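Amphinase-2 (Rana pipiens, PDB 2P6Z) cleaves RNA as a secreted, cytotoxic endonuclease of the pancreatic ribonuclease family, acting on polymeric RNA and on dinucleotides such as CpA and UpA. Local coordinates at residues Thr72-Leu77 with Asn92-Ile97. Residues are numbered along the deposited sequence; the frame is centred on the assembly and turned at random.
Sequences TQQFTL and NTTNFI. With NA (sodium ion), chain C.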
loop_
_atom_site.group_PDB
_atom_site.type_symbol
_atom_site.label_atom_id
_atom_site.label_comp_id
_atom_site.label_asym_id
_atom_site.label_seq_id
_atom_site.Cartn_x
_atom_site.Cartn_y
_atom_site.Cartn_z
ATOM N N THR A 72 9.488 -10.705 -2.739
ATOM C CA THR A 72 10.356 -11.452 -3.642
ATOM C C THR A 72 9.951 -11.241 -5.101
ATOM O O THR A 72 10.763 -11.435 -6.021
ATOM C CB THR A 72 10.418 -12.961 -3.284
ATOM O OG1 THR A 72 9.102 -13.522 -3.302
ATOM C CG2 THR A 72 11.006 -13.153 -1.907
ATOM N N GLN A 73 8.699 -10.826 -5.299
ATOM C CA GLN A 73 8.226 -10.495 -6.632
ATOM C C GLN A 73 7.850 -9.029 -6.725
ATOM O O GLN A 73 7.683 -8.347 -5.707
ATOM C CB GLN A 73 7.066 -11.410 -7.052
ATOM C CG GLN A 73 7.552 -12.806 -7.446
ATOM C CD GLN A 73 6.434 -13.764 -7.787
ATOM O OE1 GLN A 73 6.389 -14.880 -7.269
ATOM N NE2 GLN A 73 5.532 -13.347 -8.671
ATOM N N GLN A 74 7.761 -8.528 -7.950
ATOM C CA GLN A 74 7.354 -7.148 -8.158
ATOM C C GLN A 74 5.834 -7.047 -8.191
ATOM O O GLN A 74 5.138 -8.009 -8.536
ATOM C CB GLN A 74 7.951 -6.583 -9.442
ATOM C CG GLN A 74 9.471 -6.517 -9.424
ATOM C CD GLN A 74 10.031 -5.883 -10.666
ATOM O OE1 GLN A 74 9.681 -4.755 -11.022
ATOM N NE2 GLN A 74 10.908 -6.601 -11.337
ATOM N N PHE A 75 5.328 -5.875 -7.831
ATOM C CA PHE A 75 3.892 -5.628 -7.827
ATOM C C PHE A 75 3.628 -4.445 -8.732
ATOM O O PHE A 75 4.501 -3.598 -8.914
ATOM C CB PHE A 75 3.395 -5.309 -6.403
ATOM C CG PHE A 75 3.310 -6.508 -5.501
ATOM C CD1 PHE A 75 4.354 -6.825 -4.645
ATOM C CD2 PHE A 75 2.174 -7.314 -5.500
ATOM C CE1 PHE A 75 4.284 -7.938 -3.815
ATOM C CE2 PHE A 75 2.089 -8.422 -4.672
ATOM C CZ PHE A 75 3.151 -8.741 -3.828
ATOM N N THR A 76 2.429 -4.399 -9.312
ATOM C CA THR A 76 1.958 -3.196 -9.984
ATOM C C THR A 76 1.534 -2.175 -8.919
ATOM O O THR A 76 0.724 -2.490 -8.028
ATOM C CB THR A 76 0.775 -3.492 -10.925
ATOM O OG1 THR A 76 1.179 -4.449 -11.919
ATOM C CG2 THR A 76 0.353 -2.224 -11.626
ATOM N N LEU A 77 2.084 -0.966 -9.028
ATOM C CA LEU A 77 1.892 0.089 -8.034
ATOM C C LEU A 77 1.387 1.386 -8.658
ATOM O O LEU A 77 1.939 1.856 -9.652
ATOM C CB LEU A 77 3.217 0.389 -7.312
ATOM C CG LEU A 77 4.022 -0.744 -6.672
ATOM C CD1 LEU A 77 5.355 -0.203 -6.168
ATOM C CD2 LEU A 77 3.231 -1.428 -5.549
ATOM N N ASN A 92 1.850 4.843 -12.678
ATOM C CA ASN A 92 1.997 3.469 -12.262
ATOM C C ASN A 92 3.301 2.868 -12.728
ATOM O O ASN A 92 3.887 3.292 -13.736
ATOM C CB ASN A 92 0.799 2.616 -12.701
ATOM C CG ASN A 92 0.699 2.478 -14.196
ATOM O OD1 ASN A 92 1.135 1.479 -14.755
ATOM N ND2 ASN A 92 0.111 3.475 -14.858
ATOM N N THR A 93 3.757 1.891 -11.957
ATOM C CA THR A 93 4.979 1.188 -12.264
ATOM C C THR A 93 4.928 -0.176 -11.599
ATOM O O THR A 93 3.973 -0.513 -10.873
ATOM C CB THR A 93 6.241 2.015 -11.841
ATOM O OG1 THR A 93 7.397 1.527 -12.540
ATOM C CG2 THR A 93 6.466 1.984 -10.333
ATOM N N THR A 94 5.929 -0.985 -11.885
ATOM C CA THR A 94 6.092 -2.218 -11.145
ATOM C C THR A 94 7.397 -2.100 -10.398
ATOM O O THR A 94 8.374 -1.512 -10.897
ATOM C CB THR A 94 6.085 -3.445 -12.063
ATOM O OG1 THR A 94 7.088 -3.278 -13.072
ATOM C CG2 THR A 94 4.732 -3.583 -12.737
ATOM N N ASN A 95 7.395 -2.633 -9.185
ATOM C CA ASN A 95 8.583 -2.690 -8.352
ATOM C C ASN A 95 8.332 -3.635 -7.192
ATOM O O ASN A 95 7.184 -4.003 -6.902
ATOM C CB ASN A 95 8.972 -1.293 -7.834
ATOM C CG ASN A 95 10.456 -1.181 -7.495
ATOM O OD1 ASN A 95 11.176 -2.174 -7.456
ATOM N ND2 ASN A 95 10.912 0.033 -7.242
ATOM N N PHE A 96 9.419 -4.038 -6.547
ATOM C CA PHE A 96 9.347 -4.701 -5.272
ATOM C C PHE A 96 8.834 -3.673 -4.267
ATOM O O PHE A 96 8.830 -2.459 -4.535
ATOM C CB PHE A 96 10.735 -5.204 -4.846
ATOM C CG PHE A 96 11.397 -6.103 -5.864
ATOM C CD1 PHE A 96 12.366 -5.597 -6.727
ATOM C CD2 PHE A 96 11.049 -7.452 -5.953
ATOM C CE1 PHE A 96 12.983 -6.420 -7.681
ATOM C CE2 PHE A 96 11.660 -8.286 -6.900
ATOM C CZ PHE A 96 12.622 -7.768 -7.761
ATOM N N ILE A 97 8.371 -4.162 -3.128
ATOM C CA ILE A 97 8.013 -3.276 -2.022
ATOM C C ILE A 97 8.702 -3.727 -0.745
ATOM O O ILE A 97 9.090 -4.891 -0.613
ATOM C CB ILE A 97 6.487 -3.178 -1.803
ATOM C CG1 ILE A 97 5.872 -4.568 -1.536
ATOM C CG2 ILE A 97 5.825 -2.445 -2.981
ATOM C CD1 ILE A 97 4.349 -4.524 -1.205
HETATM NA NA NA C . 9.905 -2.402 -12.663
HETATM O O HOH W 1 9.983 -4.081 -14.356
HETATM O O HOH W 2 11.475 -1.040 -11.565
#
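Gln74 turns CG anti to its carbonyl carbon (chi1 -63°) and runs on extended, and a similar first torsion in Phe96 (chi1 -55°) sets the ring beneath this chain, which carries OE1 on to the sodium ion. The two side chains meet as a CH-pi contact. Gln74 CG sits over the centre of one face of the Phe96 ring, 3.7 Å from the centroid. At the ring edge, Phe96 CE2 lies 3.4 Å from Thr72 O. Lys114 adds a cation-pi contact to the same ring. An alanine in place of Phe96 would probably leave the Gln74 chain without its aromatic support and freer to turn away from the metal. Thr94 O binds the sodium ion at 2.5 Å. Gln74 OE1, at 2.9 Å from the ion, and Thr94 OG1 are longer, looser ligands. Two waters are also bound. On the face opposite Thr94, Leu77 CD2 packs against Ile97 CG2 at 3.8 Å, and Ile49 touches both residues. Phe75 with Asn95 and Leu77 with Thr93 are antiparallel hydrogen-bonded pairs. This is the antiparallel hairpin of strands 75-84 and 87-102, part of the ribonuclease A fold, with a surface sodium site at its open end.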